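Local coordinates for protein racemase, putative (Roseobacter denitrificans, PDB 3TCS) that binds magnesium and probably acts as a racemase or hydro-lyase of the mandelate racemase/muconate lactonizing enzyme family, at residues B[355-359]-B[360-364]. Numbering follows the deposited sequence.
Sequences EIEDG and HARVT
Ile-356 packs against Ala-361 on the more buried side of a tight turn, CD1 to CB at 4.1 Å, where the small methyl of Ala-361 suits a place facing the branched isoleucine; Phe-334 and Met-319 also touch this apolar layer. Two backbone bonds close the turn: Glu-357 N meets His-360 O at 2.7 Å, almost straight (175°), while His-360 N reaches Glu-357 O at 2.9 Å on a more bent path. They frame a type I' beta turn, whose positive phi values Gly-359 adopts readily and Asp-358 tolerates. The turn leads into strand 360-363, which pairs antiparallel with strand 132-139 in the enolase-like barrel domain, away from the magnesium and ligand sites. Further along, the arms part, and a water bridges Glu-355 O and Arg-362 N. On the more exposed side, charged side chains replace apolar packing. With CG of Arg-362 opposite the backbone N (chi1 179°), the chain extends and then bends at chi3, turning the guanidinium side-on to Glu-357: NE donates to OE1 at 2.9 Å and NH2 to OE2 at 3.1 Å, both on the syn side, with the two planes 39° apart. A leucine in place of Arg-362 would probably leave the Glu-357 carboxylate without its cationic mate and free to swing. At the turn itself, His-360 ND1 donates to Asp-358 O (2.9 Å), which lies in the ring plane and helps fix the imidazole's rotation, though ND1 stands above the carbonyl plane.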
ATOM      1  N   GLU B 355     -17.996  22.919  16.387  1.00 11.33           N
ATOM      2  CA  GLU B 355     -19.261  23.247  17.032  1.00 12.37           C
ATOM      3  C   GLU B 355     -20.329  23.163  15.942  1.00 11.94           C
ATOM      4  O   GLU B 355     -20.150  23.708  14.852  1.00 11.40           O
ATOM      5  CB  GLU B 355     -19.226  24.665  17.609  1.00 15.61           C
ATOM      6  CG  GLU B 355     -18.250  24.854  18.759  1.00 21.24           C
ATOM      7  CD  GLU B 355     -18.286  26.265  19.323  1.00 27.28           C
ATOM      8  OE1 GLU B 355     -19.360  26.687  19.798  1.00 29.36           O
ATOM      9  OE2 GLU B 355     -17.242  26.955  19.287  1.00 31.02           O
ATOM     10  N   ILE B 356     -21.431  22.479  16.231  1.00 11.37           N
ATOM     11  CA  ILE B 356     -22.506  22.335  15.253  1.00 12.06           C
ATOM     12  C   ILE B 356     -23.613  23.365  15.447  1.00 14.73           C
ATOM     13  O   ILE B 356     -24.056  23.610  16.569  1.00 14.13           O
ATOM     14  CB  ILE B 356     -23.130  20.918  15.317  1.00 10.96           C
ATOM     15  CG1 ILE B 356     -22.091  19.870  14.906  1.00 10.50           C
ATOM     16  CG2 ILE B 356     -24.344  20.828  14.388  1.00 11.47           C
ATOM     17  CD1 ILE B 356     -21.696  19.939  13.446  1.00  9.64           C
ATOM     18  N   GLU B 357     -24.048  23.964  14.342  1.00 15.29           N
ATOM     19  CA  GLU B 357     -25.115  24.961  14.357  1.00 17.83           C
ATOM     20  C   GLU B 357     -26.271  24.389  13.543  1.00 16.33           C
ATOM     21  O   GLU B 357     -26.202  24.330  12.317  1.00 13.38           O
ATOM     22  CB  GLU B 357     -24.636  26.273  13.714  1.00 20.63           C
ATOM     23  CG  GLU B 357     -23.290  26.773  14.223  1.00 24.26           C
ATOM     24  CD  GLU B 357     -22.852  28.077  13.569  1.00 25.17           C
ATOM     25  OE1 GLU B 357     -21.626  28.286  13.451  1.00 24.86           O
ATOM     26  OE2 GLU B 357     -23.723  28.896  13.187  1.00 25.51           O
ATOM     27  N   ASP B 358     -27.321  23.954  14.231  1.00 16.11           N
ATOM     28  CA  ASP B 358     -28.490  23.377  13.574  1.00 15.57           C
ATOM     29  C   ASP B 358     -28.107  22.397  12.461  1.00 14.69           C
ATOM     30  O   ASP B 358     -28.467  22.584  11.300  1.00 14.19           O
ATOM     31  CB  ASP B 358     -29.378  24.491  13.016  1.00 21.40           C
ATOM     32  CG  ASP B 358     -30.710  23.970  12.502  1.00 27.54           C
ATOM     33  OD1 ASP B 358     -31.356  23.167  13.213  1.00 29.42           O
ATOM     34  OD2 ASP B 358     -31.113  24.371  11.389  1.00 31.29           O
ATOM     35  N   GLY B 359     -27.358  21.361  12.826  1.00 12.95           N
ATOM     36  CA  GLY B 359     -26.959  20.348  11.864  1.00 11.82           C
ATOM     37  C   GLY B 359     -25.902  20.752  10.853  1.00 11.61           C
ATOM     38  O   GLY B 359     -25.621  20.006   9.919  1.00 12.07           O
ATOM     39  N   HIS B 360     -25.312  21.928  11.035  1.00 10.80           N
ATOM     40  CA  HIS B 360     -24.283  22.405  10.123  1.00 10.46           C
ATOM     41  C   HIS B 360     -22.971  22.699  10.832  1.00  9.29           C
ATOM     42  O   HIS B 360     -22.963  23.151  11.977  1.00  9.69           O
ATOM     43  CB  HIS B 360     -24.738  23.685   9.413  1.00 11.73           C
ATOM     44  CG  HIS B 360     -25.823  23.471   8.404  1.00 12.05           C
ATOM     45  ND1 HIS B 360     -27.105  23.105   8.754  1.00 14.82           N
ATOM     46  CD2 HIS B 360     -25.814  23.562   7.053  1.00 12.76           C
ATOM     47  CE1 HIS B 360     -27.838  22.980   7.663  1.00 13.96           C
ATOM     48  NE2 HIS B 360     -27.078  23.251   6.615  1.00 12.57           N
ATOM     49  N   ALA B 361     -21.867  22.436  10.137  1.00  8.74           N
ATOM     50  CA  ALA B 361     -20.536  22.721  10.655  1.00  9.52           C
ATOM     51  C   ALA B 361     -20.149  24.009   9.934  1.00 10.77           C
ATOM     52  O   ALA B 361     -20.794  24.380   8.950  1.00 11.18           O
ATOM     53  CB  ALA B 361     -19.574  21.599  10.302  1.00 10.35           C
ATOM     54  N   ARG B 362     -19.108  24.694  10.395  1.00 10.45           N
ATOM     55  CA  ARG B 362     -18.739  25.946   9.749  1.00  9.17           C
ATOM     56  C   ARG B 362     -17.268  26.141   9.431  1.00  8.13           C
ATOM     57  O   ARG B 362     -16.397  25.870  10.255  1.00  8.49           O
ATOM     58  CB  ARG B 362     -19.203  27.132  10.605  1.00 10.23           C
ATOM     59  CG  ARG B 362     -18.836  28.499  10.036  1.00 11.98           C
ATOM     60  CD  ARG B 362     -18.992  29.609  11.079  1.00 15.92           C
ATOM     61  NE  ARG B 362     -20.383  29.885  11.438  1.00 17.15           N
ATOM     62  CZ  ARG B 362     -21.238  30.570  10.683  1.00 20.94           C
ATOM     63  NH1 ARG B 362     -20.859  31.060   9.508  1.00 21.28           N
ATOM     64  NH2 ARG B 362     -22.481  30.774  11.110  1.00 22.17           N
ATOM     65  N   VAL B 363     -17.006  26.608   8.217  1.00  7.66           N
ATOM     66  CA  VAL B 363     -15.648  26.935   7.798  1.00  8.41           C
ATOM     67  C   VAL B 363     -15.608  28.445   7.978  1.00  9.97           C
ATOM     68  O   VAL B 363     -16.411  29.167   7.379  1.00 10.13           O
ATOM     69  CB  VAL B 363     -15.393  26.614   6.309  1.00  8.93           C
ATOM     70  CG1 VAL B 363     -14.056  27.214   5.878  1.00  9.40           C
ATOM     71  CG2 VAL B 363     -15.388  25.112   6.093  1.00  8.17           C
ATOM     72  N   THR B 364     -14.696  28.925   8.814  1.00 11.00           N
ATOM     73  CA  THR B 364     -14.592  30.355   9.063  1.00 12.27           C
ATOM     74  C   THR B 364     -13.632  31.014   8.080  1.00 13.33           C
ATOM     75  O   THR B 364     -13.025  30.344   7.246  1.00 12.63           O
ATOM     76  CB  THR B 364     -14.106  30.626  10.495  1.00 13.30           C
ATOM     77  OG1 THR B 364     -12.717  30.301  10.600  1.00 12.65           O
ATOM     78  CG2 THR B 364     -14.886  29.779  11.478  1.00 14.64           C
TER
HETATM   79  O   HOH W   1     -18.093  23.679  12.787  1.00 13.40           O